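Long-range contacts in CG14216 (Drosophila melanogaster, PDB 3P9Y), which dephosphorylates phosphoserine in the C-terminal domain of RNA polymerase II, acting as a phosphatase, and probably takes part in RNA processing and transcription termination: residues M24-F29 / M154-I159; I111-E116 / D161-M166; L10-V15 / F35-Y40; N19-M24 / V145-E150. The protein carries 2 engineered substitutions. One frame throughout, in Å; residues are numbered along the deposited sequence.

Contact 1 (M24-F29 / M154-I159)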
# COMPACT_ATOMS: atom_id res chain seq x y z
N MET A 24 3.45 1.40 -3.16
CA MET A 24 3.51 2.05 -4.46
C MET A 24 3.65 1.04 -5.59
O MET A 24 3.12 1.24 -6.68
CB MET A 24 4.65 3.07 -4.50
CG MET A 24 4.40 4.25 -3.58
SD MET A 24 2.86 5.10 -4.01
CE MET A 24 3.43 6.14 -5.36
N GLU A 25 4.35 -0.05 -5.33
CA GLU A 25 4.44 -1.15 -6.28
C GLU A 25 3.04 -1.73 -6.48
O GLU A 25 2.61 -1.97 -7.61
CB GLU A 25 5.38 -2.22 -5.74
CG GLU A 25 5.85 -3.21 -6.77
CD GLU A 25 6.82 -2.60 -7.76
OE1 GLU A 25 6.46 -2.54 -8.95
OE2 GLU A 25 7.92 -2.16 -7.36
N ALA A 26 2.32 -1.93 -5.37
CA ALA A 26 0.95 -2.43 -5.44
C ALA A 26 0.02 -1.40 -6.09
O ALA A 26 -0.88 -1.77 -6.84
CB ALA A 26 0.44 -2.78 -4.04
N HIS A 27 0.25 -0.13 -5.80
CA HIS A 27 -0.57 0.94 -6.37
C HIS A 27 -0.49 0.84 -7.88
O HIS A 27 -1.50 0.81 -8.57
CB HIS A 27 -0.06 2.31 -5.92
CG HIS A 27 -0.97 3.45 -6.30
ND1 HIS A 27 -1.22 4.52 -5.46
CD2 HIS A 27 -1.69 3.68 -7.42
CE1 HIS A 27 -2.05 5.36 -6.05
NE2 HIS A 27 -2.35 4.88 -7.24
N ASN A 28 0.74 0.77 -8.39
CA ASN A 28 0.99 0.78 -9.82
C ASN A 28 0.34 -0.41 -10.51
O ASN A 28 -0.32 -0.26 -11.54
CB ASN A 28 2.49 0.80 -10.09
CG ASN A 28 2.81 0.81 -11.57
OD1 ASN A 28 2.83 1.86 -12.20
ND2 ASN A 28 3.04 -0.37 -12.12
N PHE A 29 0.53 -1.59 -9.94
CA PHE A 29 0.02 -2.81 -10.54
C PHE A 29 -1.51 -2.80 -10.53
O PHE A 29 -2.14 -3.02 -11.56
CB PHE A 29 0.55 -4.03 -9.77
CG PHE A 29 0.54 -5.30 -10.56
CD1 PHE A 29 1.67 -5.71 -11.26
CD2 PHE A 29 -0.59 -6.09 -10.61
CE1 PHE A 29 1.66 -6.89 -11.99
CE2 PHE A 29 -0.61 -7.27 -11.34
CZ PHE A 29 0.52 -7.67 -12.03
N MET A 154 6.55 -8.78 -6.14
CA MET A 154 5.90 -10.06 -5.91
C MET A 154 4.63 -9.85 -5.10
O MET A 154 3.60 -10.47 -5.35
CB MET A 154 6.82 -11.01 -5.15
CG MET A 154 8.13 -11.33 -5.86
SD MET A 154 7.94 -12.55 -7.17
CE MET A 154 7.50 -11.52 -8.57
N GLY A 155 4.71 -8.97 -4.11
CA GLY A 155 3.57 -8.64 -3.28
C GLY A 155 2.47 -7.99 -4.10
O GLY A 155 1.29 -8.21 -3.85
N ALA A 156 2.85 -7.19 -5.09
CA ALA A 156 1.87 -6.51 -5.91
C ALA A 156 1.07 -7.53 -6.70
O ALA A 156 -0.14 -7.42 -6.83
CB ALA A 156 2.54 -5.51 -6.84
N PHE A 157 1.76 -8.54 -7.23
CA PHE A 157 1.10 -9.63 -7.93
C PHE A 157 0.11 -10.35 -7.00
O PHE A 157 -1.01 -10.64 -7.39
CB PHE A 157 2.12 -10.65 -8.44
CG PHE A 157 2.64 -10.35 -9.82
CD1 PHE A 157 2.00 -10.86 -10.95
CD2 PHE A 157 3.79 -9.59 -9.99
CE1 PHE A 157 2.49 -10.60 -12.23
CE2 PHE A 157 4.28 -9.32 -11.26
CZ PHE A 157 3.63 -9.83 -12.38
N VAL A 158 0.55 -10.65 -5.78
CA VAL A 158 -0.27 -11.44 -4.86
C VAL A 158 -1.48 -10.65 -4.39
O VAL A 158 -2.60 -11.16 -4.34
CB VAL A 158 0.53 -11.90 -3.63
CG1 VAL A 158 -0.36 -12.69 -2.68
CG2 VAL A 158 1.73 -12.73 -4.07
N ILE A 159 -1.25 -9.40 -4.01
CA ILE A 159 -2.32 -8.53 -3.56
C ILE A 159 -3.34 -8.36 -4.67
O ILE A 159 -4.54 -8.33 -4.43
CB ILE A 159 -1.77 -7.17 -3.14
CG1 ILE A 159 -1.04 -7.31 -1.80
CG2 ILE A 159 -2.89 -6.15 -3.02
CD1 ILE A 159 -0.22 -6.10 -1.42
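The ring of Phe-29 turns its edge to one face of the Phe-157 ring. The centroids are 4.5 Å apart and the planes meet at 51°, so the edge-to-face pair is tilted rather than strictly perpendicular. Phe-29 CE1 and CZ do the touching. CE1 stands 3.5 Å above the plane of Phe-157, offset toward the rim. The Phe-29 ring in turn has Phe-157 CA over one of its faces. Phe-29 CG is anti to the backbone N (chi1 -158°), and its CB points toward the other helix. The CB of Phe-157 points away from helix 22-32, yet its ring still meets Phe-29.

Further in, small residues let the helices come close. Their axes approach to 8.2 Å and cross at -50°. Ala-156 CB sits in the groove between Glu-25, Ala-26 and Phe-29. It is 3.6 Å from Glu-25 O, 3.7 Å from Ala-26 CA and 3.8 Å from Phe-29 CB. Ile-159 CD1 adds a looser contact to Ala-26 CB.

The contact thus joins helix 22-32 to helix 149-167 side by side on the sheet. Below Ala-26 lies Val-14 of strand 11-16. Met-24 and His-27 face helix 85-95 and strand 36-41 instead. Glu-25 makes a salt bridge to Arg-91 of helix 85-95.

Contact 2 (I111-E116 / D161-M166)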
# COMPACT_ATOMS: atom_id res chain seq x y z
N ILE A 111 -12.05 -1.80 0.65
CA ILE A 111 -10.99 -2.72 1.07
C ILE A 111 -9.69 -1.96 1.31
O ILE A 111 -9.28 -1.14 0.50
CB ILE A 111 -10.73 -3.81 0.01
CG1 ILE A 111 -12.00 -4.60 -0.27
CG2 ILE A 111 -9.62 -4.74 0.49
CD1 ILE A 111 -11.83 -5.70 -1.33
N ILE A 112 -9.06 -2.23 2.45
CA ILE A 112 -7.76 -1.66 2.76
C ILE A 112 -6.77 -2.80 2.96
O ILE A 112 -6.92 -3.60 3.87
CB ILE A 112 -7.82 -0.81 4.05
CG1 ILE A 112 -8.88 0.29 3.90
CG2 ILE A 112 -6.46 -0.22 4.36
CD1 ILE A 112 -9.08 1.13 5.15
N VAL A 113 -5.76 -2.88 2.09
CA VAL A 113 -4.74 -3.91 2.22
C VAL A 113 -3.52 -3.32 2.93
O VAL A 113 -3.04 -2.25 2.55
CB VAL A 113 -4.33 -4.46 0.84
CG1 VAL A 113 -3.30 -5.57 0.98
CG2 VAL A 113 -5.56 -4.95 0.08
N THR A 114 -3.02 -3.99 3.95
CA THR A 114 -1.77 -3.60 4.60
C THR A 114 -0.72 -4.66 4.32
O THR A 114 -1.05 -5.80 3.99
CB THR A 114 -1.94 -3.43 6.13
OG1 THR A 114 -2.41 -4.65 6.72
CG2 THR A 114 -2.93 -2.31 6.44
N VAL A 115 0.55 -4.28 4.44
CA VAL A 115 1.64 -5.14 3.98
C VAL A 115 2.50 -5.69 5.12
O VAL A 115 3.52 -6.34 4.88
CB VAL A 115 2.53 -4.40 2.95
CG1 VAL A 115 1.70 -4.00 1.75
CG2 VAL A 115 3.18 -3.17 3.57
N GLU A 116 2.08 -5.44 6.35
CA GLU A 116 2.70 -6.08 7.52
C GLU A 116 1.86 -5.78 8.76
O GLU A 116 1.15 -4.79 8.80
CB GLU A 116 4.15 -5.63 7.72
CG GLU A 116 4.35 -4.16 8.03
CD GLU A 116 5.79 -3.85 8.41
OE1 GLU A 116 6.47 -3.11 7.67
OE2 GLU A 116 6.26 -4.36 9.45
N ASP A 161 -3.99 -10.46 -7.19
CA ASP A 161 -4.76 -11.70 -7.30
C ASP A 161 -5.86 -11.73 -6.26
O ASP A 161 -6.98 -12.16 -6.54
CB ASP A 161 -3.86 -12.92 -7.13
CG ASP A 161 -2.91 -13.12 -8.29
OD1 ASP A 161 -3.22 -12.67 -9.41
OD2 ASP A 161 -1.85 -13.75 -8.08
N MET A 162 -5.54 -11.28 -5.05
CA MET A 162 -6.52 -11.29 -3.97
C MET A 162 -7.68 -10.34 -4.27
O MET A 162 -8.84 -10.70 -4.10
CB MET A 162 -5.86 -10.90 -2.65
CG MET A 162 -6.83 -10.95 -1.48
SD MET A 162 -6.08 -10.48 0.08
CE MET A 162 -5.86 -8.72 -0.15
N ILE A 163 -7.36 -9.12 -4.70
CA ILE A 163 -8.38 -8.12 -4.98
C ILE A 163 -9.23 -8.56 -6.17
O ILE A 163 -10.44 -8.40 -6.17
CB ILE A 163 -7.77 -6.74 -5.27
CG1 ILE A 163 -6.97 -6.23 -4.06
CG2 ILE A 163 -8.87 -5.74 -5.63
CD1 ILE A 163 -7.81 -5.87 -2.85
N ASN A 164 -8.58 -9.12 -7.18
CA ASN A 164 -9.29 -9.63 -8.35
C ASN A 164 -10.34 -10.65 -7.94
O ASN A 164 -11.46 -10.63 -8.43
CB ASN A 164 -8.29 -10.24 -9.33
CG ASN A 164 -8.92 -10.55 -10.67
OD1 ASN A 164 -9.49 -9.67 -11.33
ND2 ASN A 164 -8.82 -11.81 -11.09
N MET A 165 -9.97 -11.55 -7.02
CA MET A 165 -10.87 -12.58 -6.54
C MET A 165 -12.09 -11.96 -5.85
O MET A 165 -13.24 -12.34 -6.11
CB MET A 165 -10.12 -13.50 -5.56
CG MET A 165 -11.00 -14.51 -4.82
SD MET A 165 -10.11 -15.43 -3.54
CE MET A 165 -9.63 -14.09 -2.44
N MET A 166 -11.84 -10.99 -4.99
CA MET A 166 -12.90 -10.37 -4.23
C MET A 166 -13.80 -9.50 -5.10
O MET A 166 -14.98 -9.34 -4.81
CB MET A 166 -12.30 -9.56 -3.08
CG MET A 166 -11.65 -10.47 -2.04
SD MET A 166 -10.82 -9.55 -0.76
CE MET A 166 -9.65 -8.59 -1.72
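Ile-111 and Val-113 of a central strand meet Met-162, Ile-163 and Met-166 of a covering helix in a buried apolar contact. It lies in the core between the main sheet and helix 149-167. The helix runs nearly antiparallel to strand 111-114. The axes make 161° and come within 11.1 Å, so the layers meet through side chains alone.

Val-113 CG2 is touched by two residues. Met-162 reaches it tip to tip, with CE 3.8 Å from Val-113 CG2. Ile-163 CD1 comes across it, also 3.8 Å from Val-113 CG2. The same Ile-163 methyl lies 4.0 Å from Ile-111 CG2, so CD1 bridges the two inward-facing strand residues. Ile-163 CB does not point at the strand. The second torsion (chi2 -69°) turns CD1 to where it meets the strand. Met-166 serves the other branch of Ile-111: its CE is 3.6 Å from Ile-111 CD1, with SD at 4.0 Å from that same carbon. Met-166 bends at chi3 (-58°), which places this CE.

Leu-172 and Phe-183 of helix 172-187 and Leu-141 of strand 137-142 extend the same core. Ile-112 and Thr-114, which alternate with the inward pair, pack on helix 117-128 beyond the opposite face.

Helices covering both faces of a largely parallel sheet give the three-layer alpha/beta sandwich of the low-molecular-weight phosphotyrosine phosphatase-like fold. Strand 111-114 runs through its middle, hydrogen-bonded on its two sides to strands 11-16 and 137-142.

Contact 3 (L10-V15 / F35-Y40)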
# COMPACT_ATOMS: atom_id res chain seq x y z
N LEU A 10 -14.89 -1.55 -6.69
CA LEU A 10 -14.30 -1.43 -5.36
C LEU A 10 -13.41 -0.20 -5.27
O LEU A 10 -12.67 0.11 -6.20
CB LEU A 10 -13.44 -2.66 -5.04
CG LEU A 10 -14.17 -4.00 -4.96
CD1 LEU A 10 -13.17 -5.13 -4.97
CD2 LEU A 10 -15.05 -4.06 -3.72
N ALA A 11 -13.49 0.50 -4.14
CA ALA A 11 -12.52 1.53 -3.80
C ALA A 11 -11.49 0.89 -2.88
O ALA A 11 -11.81 0.47 -1.76
CB ALA A 11 -13.20 2.70 -3.11
N VAL A 12 -10.25 0.81 -3.36
CA VAL A 12 -9.20 0.07 -2.67
C VAL A 12 -8.10 1.01 -2.19
O VAL A 12 -7.77 1.98 -2.87
CB VAL A 12 -8.57 -0.99 -3.61
CG1 VAL A 12 -7.43 -1.73 -2.92
CG2 VAL A 12 -9.63 -1.96 -4.11
N ALA A 13 -7.55 0.73 -1.03
CA ALA A 13 -6.33 1.39 -0.58
C ALA A 13 -5.29 0.33 -0.25
O ALA A 13 -5.64 -0.75 0.20
CB ALA A 13 -6.60 2.28 0.62
N VAL A 14 -4.02 0.65 -0.49
CA VAL A 14 -2.92 -0.19 -0.07
C VAL A 14 -2.02 0.65 0.83
O VAL A 14 -1.72 1.81 0.51
CB VAL A 14 -2.11 -0.72 -1.26
CG1 VAL A 14 -1.04 -1.68 -0.79
CG2 VAL A 14 -3.04 -1.40 -2.26
N VAL A 15 -1.60 0.08 1.95
CA VAL A 15 -0.96 0.84 3.00
C VAL A 15 0.29 0.14 3.51
O VAL A 15 0.29 -1.07 3.77
CB VAL A 15 -1.95 1.06 4.18
CG1 VAL A 15 -1.36 1.99 5.21
CG2 VAL A 15 -3.28 1.60 3.65
N PHE A 35 -8.13 -1.09 -11.38
CA PHE A 35 -8.76 -0.83 -10.09
C PHE A 35 -8.66 0.62 -9.65
O PHE A 35 -7.72 1.33 -9.99
CB PHE A 35 -8.16 -1.75 -9.02
CG PHE A 35 -8.51 -3.19 -9.21
CD1 PHE A 35 -9.74 -3.67 -8.81
CD2 PHE A 35 -7.62 -4.06 -9.81
CE1 PHE A 35 -10.08 -5.00 -8.99
CE2 PHE A 35 -7.95 -5.39 -10.00
CZ PHE A 35 -9.18 -5.86 -9.59
N ASN A 36 -9.67 1.06 -8.90
CA ASN A 36 -9.66 2.35 -8.22
C ASN A 36 -8.84 2.22 -6.94
O ASN A 36 -9.34 1.72 -5.94
CB ASN A 36 -11.09 2.77 -7.89
CG ASN A 36 -11.16 4.05 -7.07
OD1 ASN A 36 -10.15 4.71 -6.83
ND2 ASN A 36 -12.36 4.40 -6.64
N VAL A 37 -7.58 2.65 -6.98
CA VAL A 37 -6.68 2.41 -5.86
C VAL A 37 -5.98 3.69 -5.39
O VAL A 37 -5.61 4.54 -6.20
CB VAL A 37 -5.63 1.33 -6.22
CG1 VAL A 37 -4.87 1.71 -7.49
CG2 VAL A 37 -4.67 1.08 -5.06
N ARG A 38 -5.83 3.81 -4.08
CA ARG A 38 -5.04 4.88 -3.46
C ARG A 38 -4.06 4.23 -2.50
O ARG A 38 -4.28 3.11 -2.07
CB ARG A 38 -5.95 5.87 -2.71
CG ARG A 38 -6.90 6.63 -3.61
CD ARG A 38 -7.66 7.71 -2.85
NE ARG A 38 -8.40 8.59 -3.73
CZ ARG A 38 -9.61 8.32 -4.23
NH1 ARG A 38 -10.22 7.18 -3.93
NH2 ARG A 38 -10.21 9.20 -5.03
N SER A 39 -2.98 4.93 -2.16
CA SER A 39 -1.96 4.35 -1.30
C SER A 39 -1.55 5.30 -0.18
O SER A 39 -1.62 6.52 -0.34
CB SER A 39 -0.72 3.96 -2.11
OG SER A 39 -0.19 5.07 -2.80
N TYR A 40 -1.10 4.73 0.93
CA TYR A 40 -0.70 5.51 2.10
C TYR A 40 0.38 4.79 2.90
O TYR A 40 0.62 3.60 2.71
CB TYR A 40 -1.92 5.76 3.00
CG TYR A 40 -3.09 6.37 2.28
CD1 TYR A 40 -3.20 7.75 2.14
CD2 TYR A 40 -4.08 5.58 1.73
CE1 TYR A 40 -4.27 8.32 1.47
CE2 TYR A 40 -5.15 6.13 1.06
CZ TYR A 40 -5.24 7.50 0.93
OH TYR A 40 -6.31 8.06 0.27
O HOH W 1 -11.91 -0.71 -8.51
O HOH W 2 -9.46 4.04 -4.00
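Strands 11-15 and 36-40 pair in parallel, 4.6 Å apart at closest approach, with their directions 26° apart. Four backbone bonds form the ladder. Val-12 N donates to Asn-36 O, and Arg-38 N to Val-12 O, each at 2.9 Å. Val-14 N then donates to Arg-38 O, and Tyr-40 N to Val-14 O. CA-H...O contacts fill in between, such as Ala-13 CA to Arg-38 O at 3.1 Å.

Val-12, Val-14, Val-37 and Ser-39 share one face. There the Val-14 and Val-37 side chains cross obliquely, CG2 of Val-14 lying 4.1 Å from CG2 of Val-37. Val-37 has CG1 between its backbone N and carbonyl carbon (chi1 55°), which leaves CG2 anti to the N, and it is CG2 that meets Val-14. Helix 22-32 covers this face, and Ile-163 reaches Val-12. Ala-13, Val-15 and Tyr-40 lie on the other face. The Tyr-40 ring presents its edge to them, with CE2 4.1 Å from Ala-13 CB. Its hydroxyl bonds to Thr-105. At the start of the pair one water links Leu-10 O, at 2.6 Å, to Asn-36 N.

Strand 11-16, helix 22-32 and strand 36-41 form a beta-alpha-beta unit, and this contact is its parallel strand pair, at one edge of the main sheet.

Contact 4 (N19-M24 / V145-E150). Engineered in segment 145-150: Asn-147 (natural residue Asp).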
# COMPACT_ATOMS: atom_id res chain seq x y z
N ASN A 19 4.96 4.79 2.50
CA ASN A 19 4.29 5.02 1.22
C ASN A 19 5.33 5.24 0.12
O ASN A 19 5.20 6.16 -0.70
CB ASN A 19 3.34 6.21 1.32
CG ASN A 19 2.44 6.36 0.10
OD1 ASN A 19 2.04 5.39 -0.54
ND2 ASN A 19 2.13 7.59 -0.21
N MET A 20 6.35 4.39 0.12
CA MET A 20 7.50 4.52 -0.78
C MET A 20 7.68 3.30 -1.66
O MET A 20 7.76 3.41 -2.88
CB MET A 20 8.78 4.72 0.03
CG MET A 20 9.16 6.17 0.23
SD MET A 20 9.66 6.97 -1.32
CE MET A 20 9.56 8.68 -0.80
N ASN A 21 7.78 2.12 -1.05
CA ASN A 21 8.12 0.91 -1.78
C ASN A 21 6.91 0.00 -2.00
O ASN A 21 6.34 -0.02 -3.09
CB ASN A 21 9.22 0.14 -1.05
CG ASN A 21 9.64 -1.12 -1.77
OD1 ASN A 21 9.60 -1.19 -3.00
ND2 ASN A 21 10.04 -2.13 -1.01
N ARG A 22 6.53 -0.73 -0.96
CA ARG A 22 5.53 -1.79 -1.09
C ARG A 22 4.16 -1.30 -1.55
O ARG A 22 3.54 -1.90 -2.43
CB ARG A 22 5.41 -2.55 0.23
CG ARG A 22 6.64 -3.41 0.56
CD ARG A 22 6.65 -3.85 2.03
NE ARG A 22 6.74 -2.72 2.95
CZ ARG A 22 6.65 -2.80 4.27
NH1 ARG A 22 6.45 -3.97 4.86
NH2 ARG A 22 6.75 -1.71 5.01
N SER A 23 3.67 -0.21 -0.96
CA SER A 23 2.34 0.29 -1.30
C SER A 23 2.32 0.86 -2.72
O SER A 23 1.31 0.82 -3.39
CB SER A 23 1.88 1.36 -0.32
OG SER A 23 2.59 2.58 -0.50
N MET A 24 3.45 1.40 -3.16
CA MET A 24 3.51 2.05 -4.46
C MET A 24 3.65 1.04 -5.59
O MET A 24 3.12 1.24 -6.68
CB MET A 24 4.65 3.07 -4.50
CG MET A 24 4.40 4.25 -3.58
SD MET A 24 2.86 5.10 -4.01
CE MET A 24 3.43 6.14 -5.36
N VAL A 145 4.30 -8.44 2.98
CA VAL A 145 5.21 -8.17 1.88
C VAL A 145 6.58 -7.80 2.46
O VAL A 145 6.70 -6.82 3.19
CB VAL A 145 4.72 -7.00 1.01
CG1 VAL A 145 5.65 -6.79 -0.18
CG2 VAL A 145 3.28 -7.24 0.53
N VAL A 146 7.59 -8.58 2.12
CA VAL A 146 8.95 -8.29 2.57
C VAL A 146 9.41 -6.98 1.94
O VAL A 146 9.12 -6.71 0.77
CB VAL A 146 9.90 -9.44 2.21
CG1 VAL A 146 11.35 -9.08 2.55
CG2 VAL A 146 9.47 -10.71 2.93
N ASN A 147 10.11 -6.16 2.72
CA ASN A 147 10.41 -4.80 2.30
C ASN A 147 11.70 -4.65 1.51
O ASN A 147 12.71 -4.16 2.02
CB ASN A 147 10.44 -3.87 3.52
CG ASN A 147 10.15 -2.44 3.15
OD1 ASN A 147 10.20 -2.07 1.99
ND2 ASN A 147 9.82 -1.64 4.15
N ASN A 148 11.66 -5.07 0.25
CA ASN A 148 12.70 -4.76 -0.72
C ASN A 148 12.06 -4.69 -2.11
O ASN A 148 10.88 -5.03 -2.27
CB ASN A 148 13.83 -5.78 -0.68
CG ASN A 148 13.37 -7.17 -1.07
OD1 ASN A 148 13.04 -7.42 -2.23
ND2 ASN A 148 13.35 -8.08 -0.11
N ALA A 149 12.82 -4.26 -3.10
CA ALA A 149 12.26 -4.01 -4.43
C ALA A 149 11.66 -5.26 -5.07
O ALA A 149 10.58 -5.20 -5.64
CB ALA A 149 13.33 -3.40 -5.34
N GLU A 150 12.35 -6.39 -4.96
CA GLU A 150 11.90 -7.61 -5.63
C GLU A 150 10.62 -8.15 -5.01
O GLU A 150 9.67 -8.50 -5.71
CB GLU A 150 12.98 -8.69 -5.59
CG GLU A 150 14.24 -8.36 -6.37
CD GLU A 150 15.34 -7.80 -5.49
OE1 GLU A 150 16.40 -8.46 -5.38
OE2 GLU A 150 15.15 -6.72 -4.91
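Asn-21 and the engineered Asn-147 join amide to amide. Asn-21 ND2 donates to Asn-147 OD1 at 3.0 Å with an N-H...O angle of 172°. The acceptor lies in the amide plane of Asn-21, and the two amides are nearly coplanar. Asn-21 ND2 also gives a weak bond to Asn-148 O, at 3.3 Å.

Arg-22 stacks its guanidinium on the amide of Asn-147, the planes 22° apart. Asn-147 ND2 lies 3.0 Å above the guanidinium plane, toward its rim. At the edge, Arg-22 NH1 gives a weak bond to Val-145 O (3.3 Å). The aliphatic part packs too, with Arg-22 CG 3.6 Å from Val-145 CG1. A bend at chi3 (-63°) places NE, which sits 3.4 Å from Asn-147 CG.

Outward, Glu-116 holds Arg-22 NH1 in a salt bridge. Arg-22 NE and the backbone N of Met-20 and Asn-21 bind a modified side chain of the bound peptide, consistent with the phosphate-binding P-loop of this phosphatase fold.

The contact sets the start of helix 22-32 against the loop entering helix 149-167. Val-115, just past strand 111-114, packs under Arg-22 and Val-145, and Met-88 of helix 85-95 packs on Asn-21.

From the N terminus, contact 3 closes the shortest loop, from strand 11-16 over helix 22-32 to strand 36-41. Contacts 4 and 1 both start inside that loop, on residues 19-29, and end far along the chain, so each crosses contact 3. They also cross each other: both run from helix 22-32 or its approach to helix 149-167 or its approach. Contact 2 opens after contact 3 has closed, and crosses contacts 1 and 4. In space, Ile-159 of contact 1 touches Val-113 of contact 2, and Val-113 is hydrogen-bonded to strand 11-16 of contact 3. Together they tie the main sheet, two helices on one face and the peptide-binding loops.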